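Local coordinates for LPP20 lipofamily protein (Helicobacter pylori R046Wa, PDB 4KZS) that is of unknown function but is a secreted protein possibly linked to the outer membrane and the Tol-Pal system, at residues Phe121-Pro126 / Tyr167-Tyr171. Residues are numbered along the deposited sequence; the frame is centred on the assembly and turned at random.
Sequences FSTLMP and YEKIY
An edge-to-face aromatic pair dominates this contact: the ring of Phe-121 turns its edge to the face of the Tyr-167 ring, with centroids 4.5 Å apart and planes at 62°. The same tyrosine face receives a CH-pi contact, Phe-121 CB lying 4.1 Å from the centroid of the Tyr-167 ring and 16° off its normal. Phe-121 reaches across with chi1 t, while Tyr-167 adopts m. The closest pair of ring carbons is modelled too near.

Residues 167-171 form part of helix 165-172, with Tyr-171 N hydrogen-bonded to Tyr-167 O at 2.9 Å. Residues 121-126 lead away from helix 103-121, and Leu-124 N hydrogen-bonds to Phe-121 O at 2.6 Å; the backbone is then extended at Met-125 (psi -174°). CA atoms of Phe-121 and Tyr-167 lie 8.0 Å apart, those of Met-125 and Ile-170 7.8 Å.

In its m, t, m conformation Met-125 places SD 4.4 Å from Ile-170 CD1 and 4.5 Å from Tyr-167 CE1, at the tyrosine ring edge. Pro-126 CD, in a poorly ordered residue, approaches Ile-170 CG2 at 4.4 Å, and Phe-121 CZ lies 4.3 Å from Tyr-171 CB. Phe-121 also touches Met-140, Leu-143 and Leu-144 of helix 135-157, so its side chain packs against both that helix and helix 165-172; with helix 103-121 these may form the three-helix bundle described for this protein. Tyr-118 adds a second edge-to-face partner to Tyr-167. With 289 Å² buried and no hydrogen bond between the segments, their association rests on aromatic and apolar contacts.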
ATOM      1  N   PHE A 121      -2.892  -5.832  10.039  1.00 73.77           N
ATOM      2  CA  PHE A 121      -2.311  -4.569  10.454  1.00 81.91           C
ATOM      3  C   PHE A 121      -1.646  -4.836  11.758  1.00 86.63           C
ATOM      4  O   PHE A 121      -0.497  -4.449  11.961  1.00 83.22           O
ATOM      5  CB  PHE A 121      -3.393  -3.503  10.664  1.00 91.27           C
ATOM      6  CG  PHE A 121      -2.883  -2.082  10.620  1.00 96.65           C
ATOM      7  CD1 PHE A 121      -2.501  -1.503   9.414  1.00104.82           C
ATOM      8  CD2 PHE A 121      -2.802  -1.312  11.772  1.00104.65           C
ATOM      9  CE1 PHE A 121      -2.048  -0.189   9.359  1.00112.70           C
ATOM     10  CE2 PHE A 121      -2.360   0.006  11.726  1.00107.88           C
ATOM     11  CZ  PHE A 121      -1.987   0.569  10.514  1.00108.76           C
ATOM     12  N   SER A 122      -2.385  -5.521  12.633  1.00 93.31           N
ATOM     13  CA  SER A 122      -1.888  -5.894  13.951  1.00 89.16           C
ATOM     14  C   SER A 122      -0.526  -6.573  13.851  1.00 79.89           C
ATOM     15  O   SER A 122       0.319  -6.379  14.711  1.00 91.18           O
ATOM     16  CB  SER A 122      -2.886  -6.781  14.664  1.00 96.20           C
ATOM     17  OG  SER A 122      -3.190  -7.873  13.824  1.00114.87           O
ATOM     18  N   THR A 123      -0.295  -7.313  12.770  1.00 78.65           N
ATOM     19  CA  THR A 123       1.000  -7.974  12.543  1.00 82.50           C
ATOM     20  C   THR A 123       2.063  -7.049  11.910  1.00 92.94           C
ATOM     21  O   THR A 123       3.114  -7.508  11.427  1.00 88.43           O
ATOM     22  CB  THR A 123       0.859  -9.281  11.715  1.00 68.47           C
ATOM     23  OG1 THR A 123       0.992  -9.006  10.311  1.00 66.69           O
ATOM     24  CG2 THR A 123      -0.453 -10.000  12.037  1.00 59.20           C
ATOM     25  N   LEU A 124       1.781  -5.752  11.919  1.00 97.92           N
ATOM     26  CA  LEU A 124       2.677  -4.776  11.327  1.00 95.10           C
ATOM     27  C   LEU A 124       3.085  -3.680  12.303  1.00106.65           C
ATOM     28  O   LEU A 124       4.014  -2.935  12.024  1.00113.83           O
ATOM     29  CB  LEU A 124       2.034  -4.165  10.091  1.00 83.78           C
ATOM     30  CG  LEU A 124       2.275  -4.923   8.801  1.00 79.67           C
ATOM     31  CD1 LEU A 124       1.533  -4.231   7.666  1.00 75.97           C
ATOM     32  CD2 LEU A 124       3.767  -4.981   8.529  1.00 80.86           C
ATOM     33  N   MET A 125       2.404  -3.607  13.447  1.00105.17           N
ATOM     34  CA  MET A 125       2.631  -2.573  14.461  1.00114.36           C
ATOM     35  C   MET A 125       4.042  -2.533  15.085  1.00138.91           C
ATOM     36  O   MET A 125       4.924  -3.265  14.634  1.00147.54           O
ATOM     37  CB  MET A 125       1.598  -2.754  15.541  1.00 99.31           C
ATOM     38  CG  MET A 125       0.210  -2.552  15.016  1.00 98.38           C
ATOM     39  SD  MET A 125      -0.911  -2.665  16.399  1.00128.60           S
ATOM     40  CE  MET A 125      -0.815  -4.419  16.804  1.00124.92           C
ATOM     41  N   PRO A 126       4.265  -1.669  16.118  1.00148.38           N
ATOM     42  CA  PRO A 126       5.558  -1.531  16.794  1.00148.13           C
ATOM     43  C   PRO A 126       6.418  -2.802  16.883  1.00161.74           C
ATOM     44  O   PRO A 126       7.458  -2.875  16.212  1.00163.57           O
ATOM     45  CB  PRO A 126       5.154  -1.044  18.185  1.00143.90           C
ATOM     46  CG  PRO A 126       3.970  -0.175  17.912  1.00138.24           C
ATOM     47  CD  PRO A 126       3.317  -0.661  16.637  1.00144.96           C
ATOM     48  N   TYR A 167      -6.412   2.563  14.489  1.00 65.49           N
ATOM     49  CA  TYR A 167      -5.272   2.127  13.749  1.00 66.00           C
ATOM     50  C   TYR A 167      -4.621   3.320  13.125  1.00 62.58           C
ATOM     51  O   TYR A 167      -3.407   3.421  13.083  1.00 67.23           O
ATOM     52  CB  TYR A 167      -5.709   1.195  12.663  1.00 71.10           C
ATOM     53  CG  TYR A 167      -5.759  -0.237  13.077  1.00 83.69           C
ATOM     54  CD1 TYR A 167      -4.773  -0.785  13.885  1.00 85.67           C
ATOM     55  CD2 TYR A 167      -6.765  -1.065  12.610  1.00 84.43           C
ATOM     56  CE1 TYR A 167      -4.805  -2.117  14.241  1.00 95.49           C
ATOM     57  CE2 TYR A 167      -6.799  -2.400  12.954  1.00 89.31           C
ATOM     58  CZ  TYR A 167      -5.820  -2.923  13.774  1.00 93.41           C
ATOM     59  OH  TYR A 167      -5.838  -4.256  14.124  1.00 98.95           O
ATOM     60  N   GLU A 168      -5.437   4.237  12.645  1.00 57.76           N
ATOM     61  CA  GLU A 168      -4.914   5.441  12.079  1.00 60.36           C
ATOM     62  C   GLU A 168      -3.981   6.097  13.094  1.00 61.68           C
ATOM     63  O   GLU A 168      -2.793   6.236  12.839  1.00 65.44           O
ATOM     64  CB  GLU A 168      -6.052   6.343  11.663  1.00 60.23           C
ATOM     65  CG  GLU A 168      -6.733   5.846  10.404  1.00 66.47           C
ATOM     66  CD  GLU A 168      -6.031   6.281   9.130  1.00 73.59           C
ATOM     67  OE1 GLU A 168      -6.451   5.868   8.035  1.00 79.95           O
ATOM     68  OE2 GLU A 168      -5.073   7.058   9.200  1.00 73.16           O
ATOM     69  N   LYS A 169      -4.504   6.449  14.260  1.00 61.88           N
ATOM     70  CA  LYS A 169      -3.660   6.911  15.364  1.00 65.36           C
ATOM     71  C   LYS A 169      -2.338   6.176  15.401  1.00 57.35           C
ATOM     72  O   LYS A 169      -1.294   6.755  15.156  1.00 59.12           O
ATOM     73  CB  LYS A 169      -4.368   6.802  16.717  1.00 71.61           C
ATOM     74  CG  LYS A 169      -3.556   7.373  17.871  1.00 79.40           C
ATOM     75  CD  LYS A 169      -3.422   8.896  17.771  1.00 88.21           C
ATOM     76  CE  LYS A 169      -2.591   9.459  18.920  1.00 85.30           C
ATOM     77  NZ  LYS A 169      -2.521  10.933  19.011  1.00 78.03           N
ATOM     78  N   ILE A 170      -2.374   4.890  15.675  1.00 60.35           N
ATOM     79  CA  ILE A 170      -1.132   4.104  15.722  1.00 56.09           C
ATOM     80  C   ILE A 170      -0.220   4.328  14.517  1.00 53.55           C
ATOM     81  O   ILE A 170       0.991   4.160  14.611  1.00 57.79           O
ATOM     82  CB  ILE A 170      -1.486   2.629  15.815  1.00 57.34           C
ATOM     83  CG1 ILE A 170      -2.189   2.370  17.139  1.00 59.34           C
ATOM     84  CG2 ILE A 170      -0.258   1.754  15.631  1.00 61.29           C
ATOM     85  CD1 ILE A 170      -2.997   1.091  17.111  1.00 80.11           C
ATOM     86  N   TYR A 171      -0.818   4.680  13.381  1.00 56.80           N
ATOM     87  CA  TYR A 171      -0.096   4.899  12.110  1.00 54.05           C
ATOM     88  C   TYR A 171       0.569   6.280  12.080  1.00 55.61           C
ATOM     89  O   TYR A 171       1.757   6.394  11.826  1.00 62.46           O
ATOM     90  CB  TYR A 171      -1.063   4.767  10.919  1.00 44.83           C
ATOM     91  CG  TYR A 171      -0.465   5.105   9.570  1.00 40.60           C
ATOM     92  CD1 TYR A 171      -0.970   6.135   8.788  1.00 40.28           C
ATOM     93  CD2 TYR A 171       0.597   4.390   9.076  1.00 44.63           C
ATOM     94  CE1 TYR A 171      -0.433   6.429   7.535  1.00 37.93           C
ATOM     95  CE2 TYR A 171       1.127   4.645   7.830  1.00 43.68           C
ATOM     96  CZ  TYR A 171       0.616   5.684   7.060  1.00 40.81           C
ATOM     97  OH  TYR A 171       1.179   5.943   5.810  1.00 39.24           O
TER